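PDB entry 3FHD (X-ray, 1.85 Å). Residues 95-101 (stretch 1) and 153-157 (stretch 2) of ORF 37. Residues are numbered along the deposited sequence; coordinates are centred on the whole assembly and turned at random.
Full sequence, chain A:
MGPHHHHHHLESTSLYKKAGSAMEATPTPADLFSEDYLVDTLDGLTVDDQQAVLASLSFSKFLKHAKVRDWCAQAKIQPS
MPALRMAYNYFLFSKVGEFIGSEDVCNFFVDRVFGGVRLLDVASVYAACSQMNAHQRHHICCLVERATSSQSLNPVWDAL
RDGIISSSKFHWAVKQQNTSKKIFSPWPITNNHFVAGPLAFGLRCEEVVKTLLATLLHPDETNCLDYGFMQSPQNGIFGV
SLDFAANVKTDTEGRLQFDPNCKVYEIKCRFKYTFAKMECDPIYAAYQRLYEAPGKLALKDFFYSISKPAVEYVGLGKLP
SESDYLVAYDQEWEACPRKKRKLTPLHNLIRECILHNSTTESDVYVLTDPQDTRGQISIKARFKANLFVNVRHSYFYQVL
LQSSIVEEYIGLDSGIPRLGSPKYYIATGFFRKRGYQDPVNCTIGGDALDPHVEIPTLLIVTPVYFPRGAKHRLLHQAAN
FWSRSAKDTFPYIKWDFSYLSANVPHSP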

# COMPACT_ATOMS: atom_id res chain seq x y z
N LYS A 95 -19.71 -11.66 -10.44
CA LYS A 95 -19.05 -12.80 -11.12
C LYS A 95 -18.18 -13.63 -10.15
O LYS A 95 -18.21 -14.88 -10.18
CB LYS A 95 -18.23 -12.30 -12.33
CG LYS A 95 -17.44 -13.38 -13.13
CD LYS A 95 -18.35 -14.47 -13.70
CE LYS A 95 -19.36 -13.88 -14.69
NZ LYS A 95 -20.09 -14.94 -15.44
N VAL A 96 -17.44 -12.96 -9.26
CA VAL A 96 -16.41 -13.63 -8.43
C VAL A 96 -16.74 -13.89 -6.96
O VAL A 96 -16.02 -14.65 -6.30
CB VAL A 96 -15.02 -12.91 -8.46
CG1 VAL A 96 -14.58 -12.63 -9.87
CG2 VAL A 96 -15.03 -11.64 -7.59
N GLY A 97 -17.79 -13.24 -6.46
CA GLY A 97 -18.15 -13.29 -5.03
C GLY A 97 -18.22 -14.68 -4.43
O GLY A 97 -17.57 -14.96 -3.42
N GLU A 98 -18.97 -15.57 -5.08
CA GLU A 98 -19.11 -16.96 -4.65
C GLU A 98 -17.76 -17.68 -4.63
O GLU A 98 -17.40 -18.31 -3.63
CB GLU A 98 -20.07 -17.70 -5.60
N PHE A 99 -17.02 -17.58 -5.72
CA PHE A 99 -15.68 -18.18 -5.82
C PHE A 99 -14.70 -17.76 -4.68
O PHE A 99 -13.94 -18.59 -4.18
CB PHE A 99 -15.09 -17.95 -7.22
CG PHE A 99 -13.74 -18.58 -7.42
CD1 PHE A 99 -13.61 -19.97 -7.55
CD2 PHE A 99 -12.59 -17.79 -7.52
CE1 PHE A 99 -12.35 -20.55 -7.74
CE2 PHE A 99 -11.33 -18.36 -7.71
CZ PHE A 99 -11.21 -19.73 -7.81
N ILE A 100 -14.73 -16.49 -4.27
CA ILE A 100 -13.87 -16.02 -3.17
C ILE A 100 -14.58 -15.92 -1.80
O ILE A 100 -14.00 -15.44 -0.83
CB ILE A 100 -13.18 -14.67 -3.49
CG1 ILE A 100 -14.21 -13.51 -3.52
CG2 ILE A 100 -12.36 -14.78 -4.79
CD1 ILE A 100 -13.60 -12.14 -3.78
N GLY A 101 -15.84 -16.32 -1.77
CA GLY A 101 -16.58 -16.42 -0.53
C GLY A 101 -17.06 -15.13 0.11
O GLY A 101 -17.03 -15.01 1.33
N LEU A 153 -2.67 -13.38 -2.16
CA LEU A 153 -3.22 -14.77 -2.12
C LEU A 153 -4.64 -14.88 -2.67
O LEU A 153 -5.12 -15.99 -2.96
CB LEU A 153 -3.21 -15.33 -0.69
CG LEU A 153 -1.91 -15.33 0.12
CD1 LEU A 153 -2.16 -16.02 1.48
CD2 LEU A 153 -0.70 -15.93 -0.62
N ASN A 154 -5.32 -13.75 -2.80
CA ASN A 154 -6.69 -13.71 -3.28
C ASN A 154 -6.64 -13.76 -4.82
O ASN A 154 -5.92 -13.00 -5.44
CB ASN A 154 -7.42 -12.44 -2.79
CG ASN A 154 -8.88 -12.40 -3.23
OD1 ASN A 154 -9.18 -12.50 -4.42
ND2 ASN A 154 -9.80 -12.23 -2.26
N PRO A 155 -7.41 -14.67 -5.43
CA PRO A 155 -7.29 -14.78 -6.89
C PRO A 155 -7.78 -13.59 -7.71
O PRO A 155 -7.49 -13.53 -8.90
CB PRO A 155 -8.15 -16.01 -7.21
CG PRO A 155 -9.15 -16.03 -6.10
CD PRO A 155 -8.35 -15.67 -4.88
N VAL A 156 -8.50 -12.64 -7.09
CA VAL A 156 -8.96 -11.45 -7.82
C VAL A 156 -8.07 -10.22 -7.62
O VAL A 156 -8.33 -9.21 -8.24
CB VAL A 156 -10.47 -11.07 -7.57
CG1 VAL A 156 -11.36 -12.34 -7.65
CG2 VAL A 156 -10.66 -10.30 -6.25
N TRP A 157 -7.03 -10.33 -6.78
CA TRP A 157 -6.09 -9.23 -6.45
C TRP A 157 -5.61 -8.43 -7.67
O TRP A 157 -5.80 -7.21 -7.73
CB TRP A 157 -4.85 -9.77 -5.68
CG TRP A 157 -4.04 -8.72 -4.99
CD1 TRP A 157 -2.74 -8.39 -5.24
CD2 TRP A 157 -4.47 -7.88 -3.89
NE1 TRP A 157 -2.34 -7.38 -4.38
CE2 TRP A 157 -3.38 -7.06 -3.55
CE3 TRP A 157 -5.67 -7.75 -3.18
CZ2 TRP A 157 -3.45 -6.11 -2.49
CZ3 TRP A 157 -5.74 -6.80 -2.12
CH2 TRP A 157 -4.64 -5.98 -1.82

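The contact between residues 95–101 and 153–157 is small, burying 219 Å² summed over both sides, and no hydrogen bond crosses it. It is a packing of apolar side chains from a helical segment against a tight turn.

Ile 100 lies at the centre. Its CA-to-CB bond points toward the turn, and its CG2 methyl meets three consecutive residues: CG2 of Ile 100 is 3.7 Å from CG of Pro 155, 3.9 Å from CG1 of Val 156 and 3.9 Å from OD1 of Asn 154. The methyl is thus a single bump seated in a shallow hollow whose walls are the proline ring, the valine methyl and the asparagine amide oxygen. Chi1 is near 69° (p) and chi2 near 178° (t); CG2 makes the closest contacts, while CD1 of Ile 100 also lies loosely over the turn, 4.1 Å from ND2 of Asn 154 and 4.3 Å from CG2 of Val 156.

The hollow lies in a type I beta turn, Asn 154 to Trp 157, in which N of Trp 157 bonds to O of Asn 154 at 3.2 Å. Within it, the side chain of Asn 154 curls back so that its OD1 accepts from N of Val 156 at 2.8 Å, with a nearly straight N-H...O angle of 166°. This capping bond precedes the helix that follows. The same oxygen is the one against which the isoleucine methyl rests, so that the polar atom is satisfied within its own stretch and meets Ile 100 through van der Waals contact alone.

Val 156 and Pro 155 reach across to different helix residues as well. Val 156 points toward the helix, and its CG1 approaches CG2 of Val 96 to 3.7 Å. Since the same CG1 also touches Ile 100, this methyl fits between two side chains one helical turn apart, and the knob on the turn answers a notch on the helix. Val 96 and Val 156 are both buried, and both hold chi1 in the m well.

At the other flank, the ring of Phe 99 extends past the proline. Its CA-to-CB bond runs sideways to the turn, but chi1 near -178° (t) brings the ring end closer, and CE2 of Phe 99 lies 3.6 Å from CG of Pro 155. The approach to the aromatic ring is oblique. Pro 155 CG therefore wedges between Phe 99 and Ile 100, much as Val 156 CG1 does between Ile 100 and Val 96.

N of Ile 100 bonds to O of Val 96 at 3.0 Å, and the side chains of these two residues both point toward the turn, although the helix is kinked between them, where N of Glu 98 and N of Phe 99 have no bond to the turn before. Gly 101 then leaves the helix with positive phi in a Schellman motif, its N bonded to O of Glu 98 at 3.1 Å, and takes no part in the contact.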